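Local coordinates for glycosyl hydrolase (Rhizobium leguminosarum bv. trifolii, PDB 5NDX), which probably hydrolyses O-glycosidic bonds as a family 39 glycoside hydrolase, a bacterial orthologue of human alpha-L-iduronidase, at residues A237-T242 with E293-R298; A285-R290 with I412-A417. The protein carries 2 engineered substitutions. All blocks are in the same frame, centred on the assembly; numbering follows the deposited sequence.

In the fold
Both contacts use helix 282-300, which follows strand 261-263 of the TIM barrel and precedes strand 307-310 in the chain. Interaction 1 joins its C-terminal part to helix 235-252, the preceding helix around the barrel. Interaction 2 joins an earlier part of the same helix to the end of strand 407-413, of the nine-stranded mixed sheet, and to the loop that follows. Their centres are 13 Å apart, and they touch where Glu293 CB packs 3.9 Å from Ile412 CD1. Thr235 hydrogen-bonds to side chains of both. Neither contact reaches an annotated site: the side chains of Ile238 and Ile287 lie about 12 and 14 Å from a bound 8U8 ligand.

Interaction 1 of 2, residues A237-T242 with E293-R298; sequences AIVDRT and EQHDRR. With SO4 (sulfate ion), chain E.
Segments 237-242 and 293-298 lie with their axes 9.9 Å apart at closest approach, crossing at -45°. Val239 fills the middle. Val239 CB points at the other helix and sits 3.7 Å from Arg298 NH1. Val239 CG1, anti to the backbone N, continues to the Arg298 guanidinium and lies over the centre of one face, 3.6 Å above the plane. CG2 takes the other direction and rests on a face of the His295 ring. Val239 CG2 is 3.7 Å from the centroid of the His295 ring and almost over it, a CH-pi contact. Ile238 CG2 reaches the edge of the same ring, close to its plane, 3.8 Å from His295 CE1.

The imidazole is also fixed by polar partners. ND1 bonds to the backbone oxygen of Ile291, one turn earlier. A water in the ring plane links NE2 to Thr242 OG1, which in turn bonds to Ile238 O.

Toward solvent, partly exposed Arg298 meets exposed Asp240. Its chain bends at the third torsion and presents NH1 and NH2 end-on to the single oxygen OD1. The bond from Arg298 NH2 to Asp240 OD1 is 2.7 Å long with an N-H...O angle of 161°, nearly along the C-O axis of the carboxylate. Arg298 NH1 is 3.1 Å from Asp240 OD1 and comes from above the carboxylate plane, the two flat groups being 66° apart. The next residue back, Arg297, takes no part across the contact and grips Glu293 side-on, NE and NH2 each to one oxygen. Arg297 also binds a sulfate, probably from the crystallisation liquor, and pairs with Asp391.

One valine thus lies against two flat, nitrogen-bearing groups. Its methyls take faces of both, so the nitrogens at their edges can serve polar partners, and the salt bridge would probably favour a charged carboxylate on Asp240.

Interaction 2 of 2, residues A285-R290 with I412-A417; sequences AGIIAR and IHSVDA
Gly286 and Ser414 make the tight part of this contact. Their CA atoms are 5.1 Å apart, and Ser414 points its side chain at the helix. Ser414 OG lies 3.3 Å from Gly286 C, close against the backbone. A CB on residue 286 would come very near Ser414 CB, so the glycine lets the chain approach this closely. Beside it, Ile412 packs with two branches. Ile412 CG2 rests 3.8 Å from Gly286 O, while Ile412 CG1 touches Ala289 CB at 3.8 Å. Leu519 of strand 518-526 touches both Ile412 and Ala289.

The other end is looser and more polar. Arg290 is extended from CG to NE, and Arg290 CD passes 3.4 Å from Ser414 OG. Arg290 NE then makes a salt bridge to Asp416 OD1 at 3.1 Å, with a bent N-H...O angle of 137°. The carboxylate is met from above its plane, and the two flat groups stand 88° apart. NH2 adds a weak bond to the same oxygen, and NH1 a weak one to Ser414 O. Val415 CA and Asp416 N lie over one guanidinium face, toward its rim. Thr235 OG1 hydrogen-bonds to both Arg290 NE and Asp416 OD1, so the pair is tied to helix 235-252 as well. An alanine in place of Arg290 would remove the salt bridge and would probably loosen the hold of the helix on the 414-416 loop. Ile287 CD1 lies against the loop backbone, 3.7 Å from Val415 O, and also touches Ser414 OG. Asp416 itself is partly exposed.

The arrangement is an interdomain contact: a helix of the TIM barrel lies against the end of strand 407-413 and the loop that follows. A barrel packed against a beta-sandwich domain is the architecture known for family 39 glycoside hydrolases.

Interaction 1 of 2, residues A237-T242 with E293-R298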
loop_
_atom_site.group_PDB
_atom_site.type_symbol
_atom_site.label_atom_id
_atom_site.label_comp_id
_atom_site.label_asym_id
_atom_site.label_seq_id
_atom_site.Cartn_x
_atom_site.Cartn_y
_atom_site.Cartn_z
ATOM N N ALA A 237 10.865 -4.256 17.534
ATOM C CA ALA A 237 10.069 -3.834 18.684
ATOM C C ALA A 237 8.603 -3.614 18.336
ATOM O O ALA A 237 7.740 -3.646 19.213
ATOM C CB ALA A 237 10.674 -2.601 19.362
ATOM N N ILE A 238 8.308 -3.379 17.063
ATOM C CA ILE A 238 6.925 -3.295 16.627
ATOM C C ILE A 238 6.236 -4.628 16.916
ATOM O O ILE A 238 5.173 -4.659 17.494
ATOM C CB ILE A 238 6.792 -2.937 15.131
ATOM C CG1 ILE A 238 7.315 -1.510 14.869
ATOM C CG2 ILE A 238 5.342 -3.071 14.669
ATOM C CD1 ILE A 238 7.515 -1.195 13.378
ATOM N N VAL A 239 6.858 -5.714 16.502
ATOM C CA VAL A 239 6.370 -7.054 16.796
ATOM C C VAL A 239 6.384 -7.339 18.326
ATOM O O VAL A 239 5.446 -7.946 18.842
ATOM C CB VAL A 239 7.193 -8.115 16.070
ATOM C CG1 VAL A 239 6.893 -9.507 16.634
ATOM C CG2 VAL A 239 6.886 -8.055 14.590
ATOM N N ASP A 240 7.416 -6.899 19.031
ATOM C CA ASP A 240 7.477 -7.103 20.487
ATOM C C ASP A 240 6.286 -6.437 21.174
ATOM O O ASP A 240 5.620 -7.070 22.014
ATOM C CB ASP A 240 8.780 -6.569 21.107
ATOM C CG ASP A 240 10.008 -7.272 20.580
ATOM O OD1 ASP A 240 9.895 -8.406 20.069
ATOM O OD2 ASP A 240 11.098 -6.670 20.646
ATOM N N ARG A 241 6.001 -5.185 20.826
ATOM C CA ARG A 241 4.889 -4.518 21.481
ATOM C C ARG A 241 3.544 -5.116 21.103
ATOM O O ARG A 241 2.653 -5.163 21.945
ATOM C CB ARG A 241 4.929 -2.998 21.317
ATOM C CG ARG A 241 6.180 -2.363 21.976
ATOM C CD ARG A 241 6.014 -0.855 22.066
ATOM N NE ARG A 241 5.691 -0.305 20.757
ATOM C CZ ARG A 241 6.585 -0.060 19.813
ATOM N NH1 ARG A 241 7.872 -0.277 20.039
ATOM N NH2 ARG A 241 6.182 0.434 18.634
ATOM N N THR A 242 3.405 -5.608 19.871
ATOM C CA THR A 242 2.171 -6.272 19.440
ATOM C C THR A 242 1.924 -7.555 20.249
ATOM O O THR A 242 0.794 -7.826 20.664
ATOM C CB THR A 242 2.190 -6.559 17.912
ATOM O OG1 THR A 242 2.422 -5.321 17.224
ATOM C CG2 THR A 242 0.864 -7.178 17.432
ATOM N N GLU A 293 8.301 -9.176 6.864
ATOM C CA GLU A 293 8.852 -10.499 7.074
ATOM C C GLU A 293 8.917 -10.874 8.569
ATOM O O GLU A 293 8.687 -12.036 8.936
ATOM C CB GLU A 293 10.209 -10.628 6.394
ATOM C CG GLU A 293 10.785 -12.029 6.418
ATOM C CD GLU A 293 11.584 -12.386 7.668
ATOM O OE1 GLU A 293 11.971 -11.499 8.451
ATOM O OE2 GLU A 293 11.865 -13.603 7.816
ATOM N N GLN A 294 9.236 -9.906 9.418
ATOM C CA GLN A 294 9.230 -10.119 10.852
ATOM C C GLN A 294 7.832 -10.506 11.384
ATOM O O GLN A 294 7.709 -11.381 12.250
ATOM C CB GLN A 294 9.719 -8.870 11.604
ATOM C CG GLN A 294 11.204 -8.588 11.468
ATOM C CD GLN A 294 11.574 -7.160 11.884
ATOM O OE1 GLN A 294 10.739 -6.293 12.041
ATOM N NE2 GLN A 294 12.830 -6.910 11.980
ATOM N N HIS A 295 6.795 -9.832 10.916
ATOM C CA HIS A 295 5.446 -10.213 11.306
ATOM C C HIS A 295 5.109 -11.642 10.828
ATOM O O HIS A 295 4.515 -12.425 11.570
ATOM C CB HIS A 295 4.415 -9.217 10.766
ATOM C CG HIS A 295 4.316 -7.981 11.577
ATOM N ND1 HIS A 295 5.262 -6.981 11.515
ATOM C CD2 HIS A 295 3.380 -7.573 12.477
ATOM C CE1 HIS A 295 4.928 -6.019 12.363
ATOM N NE2 HIS A 295 3.786 -6.351 12.952
ATOM N N ASP A 296 5.492 -11.976 9.604
ATOM C CA ASP A 296 5.233 -13.300 9.081
ATOM C C ASP A 296 5.977 -14.391 9.893
ATOM O O ASP A 296 5.370 -15.392 10.292
ATOM C CB ASP A 296 5.596 -13.397 7.597
ATOM C CG ASP A 296 5.139 -14.710 6.971
ATOM O OD1 ASP A 296 3.917 -14.997 6.865
ATOM O OD2 ASP A 296 6.021 -15.447 6.571
ATOM N N ARG A 297 7.256 -14.179 10.146
ATOM C CA ARG A 297 8.084 -15.173 10.794
ATOM C C ARG A 297 7.838 -15.269 12.333
ATOM O O ARG A 297 7.868 -16.347 12.883
ATOM C CB ARG A 297 9.536 -14.887 10.494
ATOM C CG ARG A 297 10.542 -15.783 11.235
ATOM C CD ARG A 297 11.956 -15.592 10.727
ATOM N NE ARG A 297 12.253 -14.156 10.530
ATOM C CZ ARG A 297 12.605 -13.292 11.479
ATOM N NH1 ARG A 297 12.826 -13.691 12.723
ATOM N NH2 ARG A 297 12.778 -12.023 11.167
ATOM N N ARG A 298 7.597 -14.165 13.004
ATOM C CA ARG A 298 7.510 -14.128 14.464
ATOM C C ARG A 298 6.089 -14.154 15.005
ATOM O O ARG A 298 5.896 -14.485 16.187
ATOM C CB ARG A 298 8.226 -12.882 15.018
ATOM C CG ARG A 298 9.720 -12.863 14.695
ATOM C CD ARG A 298 10.480 -11.668 15.318
ATOM N NE ARG A 298 10.269 -11.679 16.756
ATOM C CZ ARG A 298 10.234 -10.629 17.573
ATOM N NH1 ARG A 298 10.469 -9.396 17.169
ATOM N NH2 ARG A 298 9.919 -10.814 18.833
HETATM S S SO4 E . 12.682 -17.101 14.308
HETATM O O1 SO4 E . 14.121 -17.193 13.986
HETATM O O2 SO4 E . 11.920 -17.980 13.384
HETATM O O3 SO4 E . 12.462 -17.530 15.710
HETATM O O4 SO4 E . 12.241 -15.695 14.196
HETATM O O HOH W 1 2.071 -4.857 14.505
#

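Interaction 2 of 2, residues A285-R290 with I412-A417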
loop_
_atom_site.group_PDB
_atom_site.type_symbol
_atom_site.label_atom_id
_atom_site.label_comp_id
_atom_site.label_asym_id
_atom_site.label_seq_id
_atom_site.Cartn_x
_atom_site.Cartn_y
_atom_site.Cartn_z
ATOM N N ALA A 285 12.120 0.829 0.986
ATOM C CA ALA A 285 11.605 -0.402 0.419
ATOM C C ALA A 285 12.027 -1.575 1.251
ATOM O O ALA A 285 11.229 -2.485 1.513
ATOM C CB ALA A 285 12.097 -0.556 -1.018
ATOM N N GLY A 286 13.320 -1.593 1.631
ATOM C CA GLY A 286 13.870 -2.676 2.443
ATOM C C GLY A 286 13.177 -2.813 3.776
ATOM O O GLY A 286 12.753 -3.911 4.176
ATOM N N ILE A 287 13.013 -1.686 4.433
ATOM C CA ILE A 287 12.449 -1.662 5.771
ATOM C C ILE A 287 10.975 -2.040 5.813
ATOM O O ILE A 287 10.541 -2.704 6.747
ATOM C CB ILE A 287 12.739 -0.299 6.478
ATOM C CG1 ILE A 287 12.908 -0.522 7.980
ATOM C CG2 ILE A 287 11.618 0.673 6.324
ATOM C CD1 ILE A 287 14.253 -1.173 8.306
ATOM N N ILE A 288 10.172 -1.612 4.838
ATOM C CA ILE A 288 8.771 -2.111 4.730
ATOM C C ILE A 288 8.734 -3.645 4.606
ATOM O O ILE A 288 7.959 -4.343 5.299
ATOM C CB ILE A 288 8.079 -1.483 3.502
ATOM C CG1 ILE A 288 7.785 0.026 3.767
ATOM C CG2 ILE A 288 6.745 -2.159 3.176
ATOM C CD1 ILE A 288 7.471 0.844 2.520
ATOM N N ALA A 289 9.594 -4.190 3.728
ATOM C CA ALA A 289 9.628 -5.605 3.549
ATOM C C ALA A 289 10.137 -6.332 4.816
ATOM O O ALA A 289 9.633 -7.412 5.184
ATOM C CB ALA A 289 10.423 -5.982 2.311
ATOM N N ARG A 290 11.122 -5.735 5.478
ATOM C CA ARG A 290 11.661 -6.291 6.682
ATOM C C ARG A 290 10.623 -6.370 7.804
ATOM O O ARG A 290 10.532 -7.384 8.484
ATOM C CB ARG A 290 12.896 -5.503 7.119
ATOM C CG ARG A 290 13.340 -5.731 8.528
ATOM C CD ARG A 290 14.710 -5.131 8.708
ATOM N NE ARG A 290 15.125 -5.104 10.087
ATOM C CZ ARG A 290 16.020 -5.897 10.670
ATOM N NH1 ARG A 290 16.642 -6.854 10.050
ATOM N NH2 ARG A 290 16.243 -5.737 11.952
ATOM N N ILE A 412 15.126 -9.881 0.731
ATOM C CA ILE A 412 15.141 -8.619 1.441
ATOM C C ILE A 412 16.535 -8.452 2.094
ATOM O O ILE A 412 16.967 -9.362 2.801
ATOM C CB ILE A 412 14.090 -8.675 2.540
ATOM C CG1 ILE A 412 12.701 -8.965 1.968
ATOM C CG2 ILE A 412 14.082 -7.402 3.374
ATOM C CD1 ILE A 412 11.748 -9.537 2.997
ATOM N N HIS A 413 17.256 -7.364 1.822
ATOM C CA HIS A 413 18.532 -7.115 2.533
ATOM C C HIS A 413 18.375 -5.758 3.174
ATOM O O HIS A 413 18.377 -4.738 2.489
ATOM C CB HIS A 413 19.656 -7.207 1.542
ATOM C CG HIS A 413 21.026 -7.348 2.127
ATOM N ND1 HIS A 413 21.292 -7.691 3.445
ATOM C CD2 HIS A 413 22.228 -7.229 1.538
ATOM C CE1 HIS A 413 22.598 -7.767 3.638
ATOM N NE2 HIS A 413 23.190 -7.513 2.490
ATOM N N SER A 414 18.076 -5.779 4.463
ATOM C CA SER A 414 17.669 -4.603 5.175
ATOM C C SER A 414 18.048 -4.760 6.648
ATOM O O SER A 414 17.780 -5.810 7.267
ATOM C CB SER A 414 16.155 -4.392 5.034
ATOM O OG SER A 414 15.636 -3.390 5.896
ATOM N N VAL A 415 18.674 -3.708 7.190
ATOM C CA VAL A 415 18.867 -3.557 8.646
ATOM C C VAL A 415 18.238 -2.225 9.109
ATOM O O VAL A 415 17.998 -1.310 8.295
ATOM C CB VAL A 415 20.369 -3.565 9.036
ATOM C CG1 VAL A 415 21.036 -4.916 8.681
ATOM C CG2 VAL A 415 21.144 -2.432 8.343
ATOM N N ASP A 416 18.013 -2.114 10.414
ATOM C CA ASP A 416 17.420 -0.927 10.995
ATOM C C ASP A 416 18.278 0.308 10.745
ATOM O O ASP A 416 17.755 1.380 10.423
ATOM C CB ASP A 416 17.218 -1.151 12.499
ATOM C CG ASP A 416 16.059 -2.085 12.790
ATOM O OD1 ASP A 416 15.342 -2.521 11.869
ATOM O OD2 ASP A 416 15.828 -2.382 13.953
ATOM N N ALA A 417 19.597 0.159 10.846
ATOM C CA ALA A 417 20.469 1.325 10.670
ATOM C C ALA A 417 20.435 1.851 9.241
ATOM O O ALA A 417 20.600 1.111 8.238
ATOM C CB ALA A 417 21.901 1.055 11.160
#